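Local coordinates for protein smoothened (Xenopus laevis, PDB 5KZV) that probably acts as a Frizzled-family G protein-coupled receptor in Hedgehog signalling, its extracellular cysteine-rich domain, the part crystallised here, binding an oxysterol, at residues T36-D41 and V85-Q90; D50-W55 and V75-C80. All coordinates share one frame; numbering follows the deposited sequence.

From the N terminus, the chain makes short strands before reaching 36-41, the loop that connects strand 33-34 with helix 45-55. Contact 1 brings this loop against 85-90, at the end of strand 84-86, and so closes a loop of 43 intervening residues that is mostly helical. Contact 2 is nested inside it: 50-55, at the end of helix 45-55, meets 75-80, where helix 62-76 runs out, with 19 residues between. The inner contact ties two helices together; the outer one fastens the loop to the three-stranded sheet. They meet where Asp41 of contact 1 reaches Tyr76 of contact 2, and both touch the sterol HCD.

Contact 1: T36-D41 and V85-Q90; sequences TVLAED and VELPSQ. With HCD ((3alpha,8alpha)-cholest-5-ene-3,20-diol), chain B.
Asp41 OD2, at the far end of the 36-41 loop, is gripped by two hydroxyls. It accepts a hydrogen bond of 2.7 Å from O1 of the sterol HCD, the hydroxyl on the first ring, and lies 2.6 Å from Tyr76 OH, a probable hydrogen bond to the end of helix 62-76. The carboxylate thus holds the hydroxyl on the sterol's first ring, with a tyrosine as its second partner. HCD is also hydrogen-bonded to Glu106 OE2.

Three residues back along the chain, at Leu38, the side chains that meet are all apolar, and Leu38 does most of the work. Its CG stands opposite the carbonyl carbon (chi1 -54°), and the extended chi2 spreads the two methyls over different neighbours. CD2 lies 3.7 Å from Leu87 CD1, the side chains crossing at a slant, and meets Val85 CG2 end on at 4.2 Å. The other methyl, Leu38 CD1, lies 3.9 Å from the carbonyl oxygen Glu86 O and packs against Pro88 CD. This is the Frizzled cysteine-rich domain, and the partners come from strand 84-86, the middle strand of its small antiparallel sheet, and the loop that follows: Val85 pairs through its backbone with Lys12, Leu87 with Cys10. Val37 adds a smaller patch beside Leu38. Its CG1 sits between the backbone N and the carbonyl carbon (chi1 67°), which carries that methyl to 3.9 Å from Val85 CG2. The one Val85 methyl thus serves two neighbouring residues of the loop. Pro88 also touches Ala74 and Val75 of helix 62-76, and beyond it Ser89 OG caps Leu92 N at the start of helix 90-94.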
loop_
_atom_site.group_PDB
_atom_site.type_symbol
_atom_site.label_atom_id
_atom_site.label_comp_id
_atom_site.label_asym_id
_atom_site.label_seq_id
_atom_site.Cartn_x
_atom_site.Cartn_y
_atom_site.Cartn_z
ATOM N N THR A 36 2.042 1.974 10.006
ATOM C CA THR A 36 0.770 2.284 9.360
ATOM C C THR A 36 0.744 3.715 8.808
ATOM O O THR A 36 -0.299 4.197 8.391
ATOM C CB THR A 36 -0.426 2.083 10.331
ATOM O OG1 THR A 36 -0.266 2.912 11.493
ATOM C CG2 THR A 36 -0.522 0.620 10.773
ATOM N N VAL A 37 1.901 4.369 8.779
ATOM C CA VAL A 37 1.977 5.791 8.451
ATOM C C VAL A 37 1.595 6.130 7.004
ATOM O O VAL A 37 1.079 7.215 6.746
ATOM C CB VAL A 37 3.399 6.345 8.738
ATOM C CG1 VAL A 37 4.431 5.734 7.792
ATOM C CG2 VAL A 37 3.405 7.872 8.673
ATOM N N LEU A 38 1.809 5.208 6.063
ATOM C CA LEU A 38 1.489 5.502 4.656
ATOM C C LEU A 38 0.003 5.320 4.323
ATOM O O LEU A 38 -0.502 5.891 3.345
ATOM C CB LEU A 38 2.331 4.633 3.721
ATOM C CG LEU A 38 3.845 4.684 3.926
ATOM C CD1 LEU A 38 4.531 3.720 2.976
ATOM C CD2 LEU A 38 4.333 6.103 3.723
ATOM N N ALA A 39 -0.683 4.503 5.115
ATOM C CA ALA A 39 -2.109 4.235 4.918
ATOM C C ALA A 39 -2.917 5.220 5.747
ATOM O O ALA A 39 -3.205 4.983 6.921
ATOM C CB ALA A 39 -2.441 2.798 5.301
ATOM N N GLU A 40 -3.291 6.337 5.135
ATOM C CA GLU A 40 -3.870 7.435 5.895
ATOM C C GLU A 40 -5.305 7.163 6.346
ATOM O O GLU A 40 -5.877 7.935 7.122
ATOM C CB GLU A 40 -3.754 8.714 5.063
ATOM C CG GLU A 40 -2.286 9.018 4.829
ATOM C CD GLU A 40 -2.002 10.359 4.212
ATOM O OE1 GLU A 40 -2.867 10.892 3.489
ATOM O OE2 GLU A 40 -0.885 10.872 4.449
ATOM N N ASP A 41 -5.857 6.042 5.887
ATOM C CA ASP A 41 -7.174 5.571 6.317
ATOM C C ASP A 41 -7.080 4.616 7.516
ATOM O O ASP A 41 -8.105 4.152 8.019
ATOM C CB ASP A 41 -7.908 4.883 5.145
ATOM C CG ASP A 41 -7.233 3.578 4.680
ATOM O OD1 ASP A 41 -6.091 3.267 5.109
ATOM O OD2 ASP A 41 -7.841 2.860 3.844
ATOM N N VAL A 85 10.347 4.098 6.838
ATOM C CA VAL A 85 9.744 3.301 5.770
ATOM C C VAL A 85 10.093 3.904 4.405
ATOM O O VAL A 85 10.263 5.114 4.284
ATOM C CB VAL A 85 8.207 3.213 5.888
ATOM C CG1 VAL A 85 7.807 2.447 7.131
ATOM C CG2 VAL A 85 7.585 4.602 5.881
ATOM N N GLU A 86 10.209 3.059 3.381
ATOM C CA GLU A 86 10.404 3.551 2.022
ATOM C C GLU A 86 9.051 3.797 1.389
ATOM O O GLU A 86 8.135 2.992 1.548
ATOM C CB GLU A 86 11.203 2.564 1.169
ATOM C CG GLU A 86 12.661 2.410 1.563
ATOM C CD GLU A 86 13.355 1.304 0.784
ATOM O OE1 GLU A 86 12.671 0.601 0.005
ATOM O OE2 GLU A 86 14.584 1.140 0.948
ATOM N N LEU A 87 8.922 4.913 0.686
ATOM C CA LEU A 87 7.686 5.224 -0.011
ATOM C C LEU A 87 7.600 4.380 -1.278
ATOM O O LEU A 87 8.628 4.037 -1.865
ATOM C CB LEU A 87 7.614 6.715 -0.345
ATOM C CG LEU A 87 6.889 7.599 0.674
ATOM C CD1 LEU A 87 7.429 7.379 2.080
ATOM C CD2 LEU A 87 6.969 9.071 0.279
ATOM N N PRO A 88 6.376 4.026 -1.696
ATOM C CA PRO A 88 6.220 3.293 -2.955
ATOM C C PRO A 88 6.598 4.186 -4.131
ATOM O O PRO A 88 6.520 5.401 -3.987
ATOM C CB PRO A 88 4.725 2.939 -2.988
ATOM C CG PRO A 88 4.181 3.311 -1.639
ATOM C CD PRO A 88 5.076 4.377 -1.102
ATOM N N SER A 89 6.974 3.611 -5.269
ATOM C CA SER A 89 7.421 4.428 -6.399
ATOM C C SER A 89 6.276 4.959 -7.270
ATOM O O SER A 89 5.184 4.379 -7.327
ATOM C CB SER A 89 8.383 3.634 -7.285
ATOM O OG SER A 89 7.689 2.601 -7.958
ATOM N N GLN A 90 6.550 6.057 -7.968
ATOM C CA GLN A 90 5.616 6.601 -8.946
ATOM C C GLN A 90 5.233 5.532 -9.967
ATOM O O GLN A 90 4.075 5.412 -10.355
ATOM C CB GLN A 90 6.228 7.810 -9.658
ATOM C CG GLN A 90 5.432 8.309 -10.856
ATOM C CD GLN A 90 4.165 9.059 -10.478
ATOM O OE1 GLN A 90 3.313 9.308 -11.331
ATOM N NE2 GLN A 90 4.044 9.442 -9.204
HETATM C C1 HCD B . -11.209 0.521 0.680
HETATM O O1 HCD B . -10.086 3.585 2.585
HETATM C C2 HCD B . -10.944 1.415 1.890
HETATM O O2 HCD B . -16.356 -2.527 -5.270
HETATM C C3 HCD B . -10.386 2.772 1.441
HETATM C C4 HCD B . -11.420 3.480 0.579
HETATM C C5 HCD B . -11.813 2.580 -0.568
HETATM C C6 HCD B . -11.801 3.106 -1.815
HETATM C C7 HCD B . -12.247 2.335 -3.044
HETATM C C8 HCD B . -13.093 1.147 -2.645
HETATM C C9 HCD B . -12.322 0.374 -1.573
HETATM C C10 HCD B . -12.227 1.160 -0.269
HETATM C C11 HCD B . -12.918 -1.014 -1.318
HETATM C C12 HCD B . -13.095 -1.835 -2.600
HETATM C C13 HCD B . -13.976 -1.084 -3.593
HETATM C C14 HCD B . -13.311 0.258 -3.860
HETATM C C15 HCD B . -14.070 0.870 -5.034
HETATM C C16 HCD B . -14.469 -0.360 -5.854
HETATM C C17 HCD B . -14.074 -1.607 -5.036
HETATM C C18 HCD B . -15.373 -0.878 -3.007
HETATM C C19 HCD B . -13.596 1.222 0.406
HETATM C C20 HCD B . -14.952 -2.837 -5.368
HETATM C C21 HCD B . -14.651 -4.068 -4.511
HETATM C C22 HCD B . -14.681 -3.223 -6.818
HETATM C C23 HCD B . -15.482 -4.452 -7.244
HETATM C C24 HCD B . -15.442 -4.619 -8.755
HETATM C C25 HCD B . -16.257 -5.841 -9.160
HETATM C C26 HCD B . -15.555 -7.123 -8.730
HETATM C C27 HCD B . -16.511 -5.833 -10.658
#

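Contact 2: D50-W55 and V75-C80; sequences DKLSLW and VYMPKC. With HCD ((3alpha,8alpha)-cholest-5-ene-3,20-diol), chain B.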
loop_
_atom_site.group_PDB
_atom_site.type_symbol
_atom_site.label_atom_id
_atom_site.label_comp_id
_atom_site.label_asym_id
_atom_site.label_seq_id
_atom_site.Cartn_x
_atom_site.Cartn_y
_atom_site.Cartn_z
ATOM N N ASP A 50 -8.665 -4.668 8.256
ATOM C CA ASP A 50 -10.059 -4.480 7.894
ATOM C C ASP A 50 -10.202 -3.702 6.581
ATOM O O ASP A 50 -11.092 -3.996 5.793
ATOM C CB ASP A 50 -10.807 -3.785 9.033
ATOM C CG ASP A 50 -10.850 -4.632 10.292
ATOM O OD1 ASP A 50 -10.577 -5.848 10.198
ATOM O OD2 ASP A 50 -11.171 -4.096 11.374
ATOM N N LYS A 51 -9.313 -2.739 6.333
ATOM C CA LYS A 51 -9.337 -1.994 5.069
ATOM C C LYS A 51 -8.879 -2.897 3.915
ATOM O O LYS A 51 -9.473 -2.896 2.835
ATOM C CB LYS A 51 -8.443 -0.748 5.128
ATOM C CG LYS A 51 -8.852 0.315 6.170
ATOM C CD LYS A 51 -10.216 0.918 5.873
ATOM C CE LYS A 51 -10.678 1.739 7.065
ATOM N NZ LYS A 51 -12.081 2.173 6.921
ATOM N N LEU A 52 -7.838 -3.692 4.142
ATOM C CA LEU A 52 -7.409 -4.647 3.116
ATOM C C LEU A 52 -8.515 -5.642 2.794
ATOM O O LEU A 52 -8.647 -6.078 1.649
ATOM C CB LEU A 52 -6.142 -5.379 3.565
ATOM C CG LEU A 52 -4.887 -4.502 3.536
ATOM C CD1 LEU A 52 -3.686 -5.253 4.116
ATOM C CD2 LEU A 52 -4.596 -3.967 2.114
ATOM N N SER A 53 -9.316 -5.996 3.803
ATOM C CA SER A 53 -10.450 -6.906 3.613
ATOM C C SER A 53 -11.497 -6.304 2.671
ATOM O O SER A 53 -12.121 -7.027 1.881
ATOM C CB SER A 53 -11.099 -7.254 4.956
ATOM O OG SER A 53 -10.255 -8.100 5.730
ATOM N N LEU A 54 -11.705 -4.990 2.768
ATOM C CA LEU A 54 -12.573 -4.281 1.828
ATOM C C LEU A 54 -11.982 -4.288 0.415
ATOM O O LEU A 54 -12.691 -4.554 -0.567
ATOM C CB LEU A 54 -12.802 -2.843 2.275
ATOM C CG LEU A 54 -13.856 -2.658 3.358
ATOM C CD1 LEU A 54 -13.829 -1.230 3.867
ATOM C CD2 LEU A 54 -15.237 -2.984 2.809
ATOM N N TRP A 55 -10.697 -3.961 0.312
ATOM C CA TRP A 55 -10.017 -3.988 -0.990
ATOM C C TRP A 55 -10.083 -5.349 -1.667
ATOM O O TRP A 55 -10.132 -5.437 -2.910
ATOM C CB TRP A 55 -8.547 -3.571 -0.846
ATOM C CG TRP A 55 -8.309 -2.112 -0.701
ATOM C CD1 TRP A 55 -7.857 -1.453 0.417
ATOM C CD2 TRP A 55 -8.480 -1.108 -1.712
ATOM N NE1 TRP A 55 -7.740 -0.119 0.163
ATOM C CE2 TRP A 55 -8.117 0.125 -1.136
ATOM C CE3 TRP A 55 -8.905 -1.135 -3.048
ATOM C CZ2 TRP A 55 -8.171 1.335 -1.849
ATOM C CZ3 TRP A 55 -8.959 0.056 -3.757
ATOM C CH2 TRP A 55 -8.602 1.280 -3.151
ATOM N N VAL A 75 1.801 0.112 0.539
ATOM C CA VAL A 75 1.223 1.245 1.250
ATOM C C VAL A 75 0.710 0.838 2.633
ATOM O O VAL A 75 0.922 1.540 3.616
ATOM C CB VAL A 75 0.058 1.876 0.453
ATOM C CG1 VAL A 75 -0.727 2.845 1.312
ATOM C CG2 VAL A 75 0.587 2.573 -0.805
ATOM N N TYR A 76 0.031 -0.300 2.704
ATOM C CA TYR A 76 -0.634 -0.706 3.947
ATOM C C TYR A 76 0.273 -1.500 4.885
ATOM O O TYR A 76 0.106 -1.434 6.108
ATOM C CB TYR A 76 -1.882 -1.540 3.645
ATOM C CG TYR A 76 -3.078 -0.710 3.252
ATOM C CD1 TYR A 76 -3.276 -0.327 1.926
ATOM C CD2 TYR A 76 -4.007 -0.296 4.205
ATOM C CE1 TYR A 76 -4.367 0.433 1.555
ATOM C CE2 TYR A 76 -5.118 0.465 3.837
ATOM C CZ TYR A 76 -5.286 0.833 2.509
ATOM O OH TYR A 76 -6.375 1.591 2.109
ATOM N N MET A 77 1.184 -2.292 4.320
ATOM C CA MET A 77 2.074 -3.124 5.134
ATOM C C MET A 77 3.542 -2.989 4.722
ATOM O O MET A 77 4.201 -3.989 4.429
ATOM C CB MET A 77 1.628 -4.596 5.050
ATOM C CG MET A 77 0.217 -4.829 5.641
ATOM S SD MET A 77 -0.467 -6.501 5.536
ATOM C CE MET A 77 0.312 -7.270 6.946
ATOM N N PRO A 78 4.066 -1.751 4.712
ATOM C CA PRO A 78 5.442 -1.522 4.269
ATOM C C PRO A 78 6.489 -2.068 5.240
ATOM O O PRO A 78 6.239 -2.200 6.446
ATOM C CB PRO A 78 5.529 0.007 4.218
ATOM C CG PRO A 78 4.619 0.440 5.324
ATOM C CD PRO A 78 3.453 -0.507 5.205
ATOM N N LYS A 79 7.675 -2.344 4.714
ATOM C CA LYS A 79 8.822 -2.639 5.556
ATOM C C LYS A 79 9.284 -1.396 6.292
ATOM O O LYS A 79 9.497 -0.336 5.694
ATOM C CB LYS A 79 9.971 -3.204 4.724
ATOM C CG LYS A 79 11.207 -3.533 5.547
ATOM C CD LYS A 79 12.223 -4.252 4.687
ATOM C CE LYS A 79 13.404 -4.723 5.525
ATOM N NZ LYS A 79 14.490 -5.325 4.693
ATOM N N CYS A 80 9.437 -1.537 7.601
ATOM C CA CYS A 80 9.961 -0.475 8.440
ATOM C C CYS A 80 11.261 -0.953 9.069
ATOM O O CYS A 80 11.320 -2.056 9.585
ATOM C CB CYS A 80 8.937 -0.092 9.509
ATOM S SG CYS A 80 9.303 1.444 10.406
HETATM C C1 HCD B . -11.209 0.521 0.680
HETATM O O1 HCD B . -10.086 3.585 2.585
HETATM C C2 HCD B . -10.944 1.415 1.890
HETATM O O2 HCD B . -16.356 -2.527 -5.270
HETATM C C3 HCD B . -10.386 2.772 1.441
HETATM C C4 HCD B . -11.420 3.480 0.579
HETATM C C5 HCD B . -11.813 2.580 -0.568
HETATM C C6 HCD B . -11.801 3.106 -1.815
HETATM C C7 HCD B . -12.247 2.335 -3.044
HETATM C C8 HCD B . -13.093 1.147 -2.645
HETATM C C9 HCD B . -12.322 0.374 -1.573
HETATM C C10 HCD B . -12.227 1.160 -0.269
HETATM C C11 HCD B . -12.918 -1.014 -1.318
HETATM C C12 HCD B . -13.095 -1.835 -2.600
HETATM C C13 HCD B . -13.976 -1.084 -3.593
HETATM C C14 HCD B . -13.311 0.258 -3.860
HETATM C C15 HCD B . -14.070 0.870 -5.034
HETATM C C16 HCD B . -14.469 -0.360 -5.854
HETATM C C17 HCD B . -14.074 -1.607 -5.036
HETATM C C18 HCD B . -15.373 -0.878 -3.007
HETATM C C19 HCD B . -13.596 1.222 0.406
HETATM C C20 HCD B . -14.952 -2.837 -5.368
HETATM C C21 HCD B . -14.651 -4.068 -4.511
HETATM C C22 HCD B . -14.681 -3.223 -6.818
HETATM C C23 HCD B . -15.482 -4.452 -7.244
HETATM C C24 HCD B . -15.442 -4.619 -8.755
HETATM C C25 HCD B . -16.257 -5.841 -9.160
HETATM C C26 HCD B . -15.555 -7.123 -8.730
HETATM C C27 HCD B . -16.511 -5.833 -10.658
#
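This is a buried contact of mixed aromatic and aliphatic side chains between two helix ends, with Trp55 and Leu52 of helix 45-55 packed around Tyr76, the last residue of helix 62-76. A single hydrogen bond spans it: Trp55 NE1 donates to Tyr76 OH over 2.9 Å, nearly straight at 164°, and the hydroxyl lies close to the plane of the indole, at its edge. The two rings lie oblique to one another, 71° between their planes, with Trp55 CD1 4.0 Å from Tyr76 CZ. Because Tyr76 OH also binds Asp41, the phenol links the indole to the acid that holds the sterol hydroxyl.

One broad face of Trp55 is laid against the sterol, whose C1 is 3.6 Å from Trp55 NE1; further along the same face, ring carbons of HCD come near the six-membered ring. Helix 45-55 here forms part of the wall of the sterol groove of the Smoothened cysteine-rich domain, with the indole as part of its lining. Beside it, Leu54 O comes within 3.4 Å of HCD C12.

Leu52 covers Tyr76 from over a face: its CD2 makes a CH-pi contact 4.1 Å from the ring centroid, while CD1 crosses to Met77 SD at 3.7 Å, just where the chain leaves the helix. Lys51 comes to the ring obliquely, its CB 3.8 Å from Tyr76 CE2. A bend at chi2 (-64°) then leads the chain away from the tyrosine, past the sterol's first ring. Beyond Met77 the 75-80 chain runs on to Cys80, joined by a disulfide to Cys16.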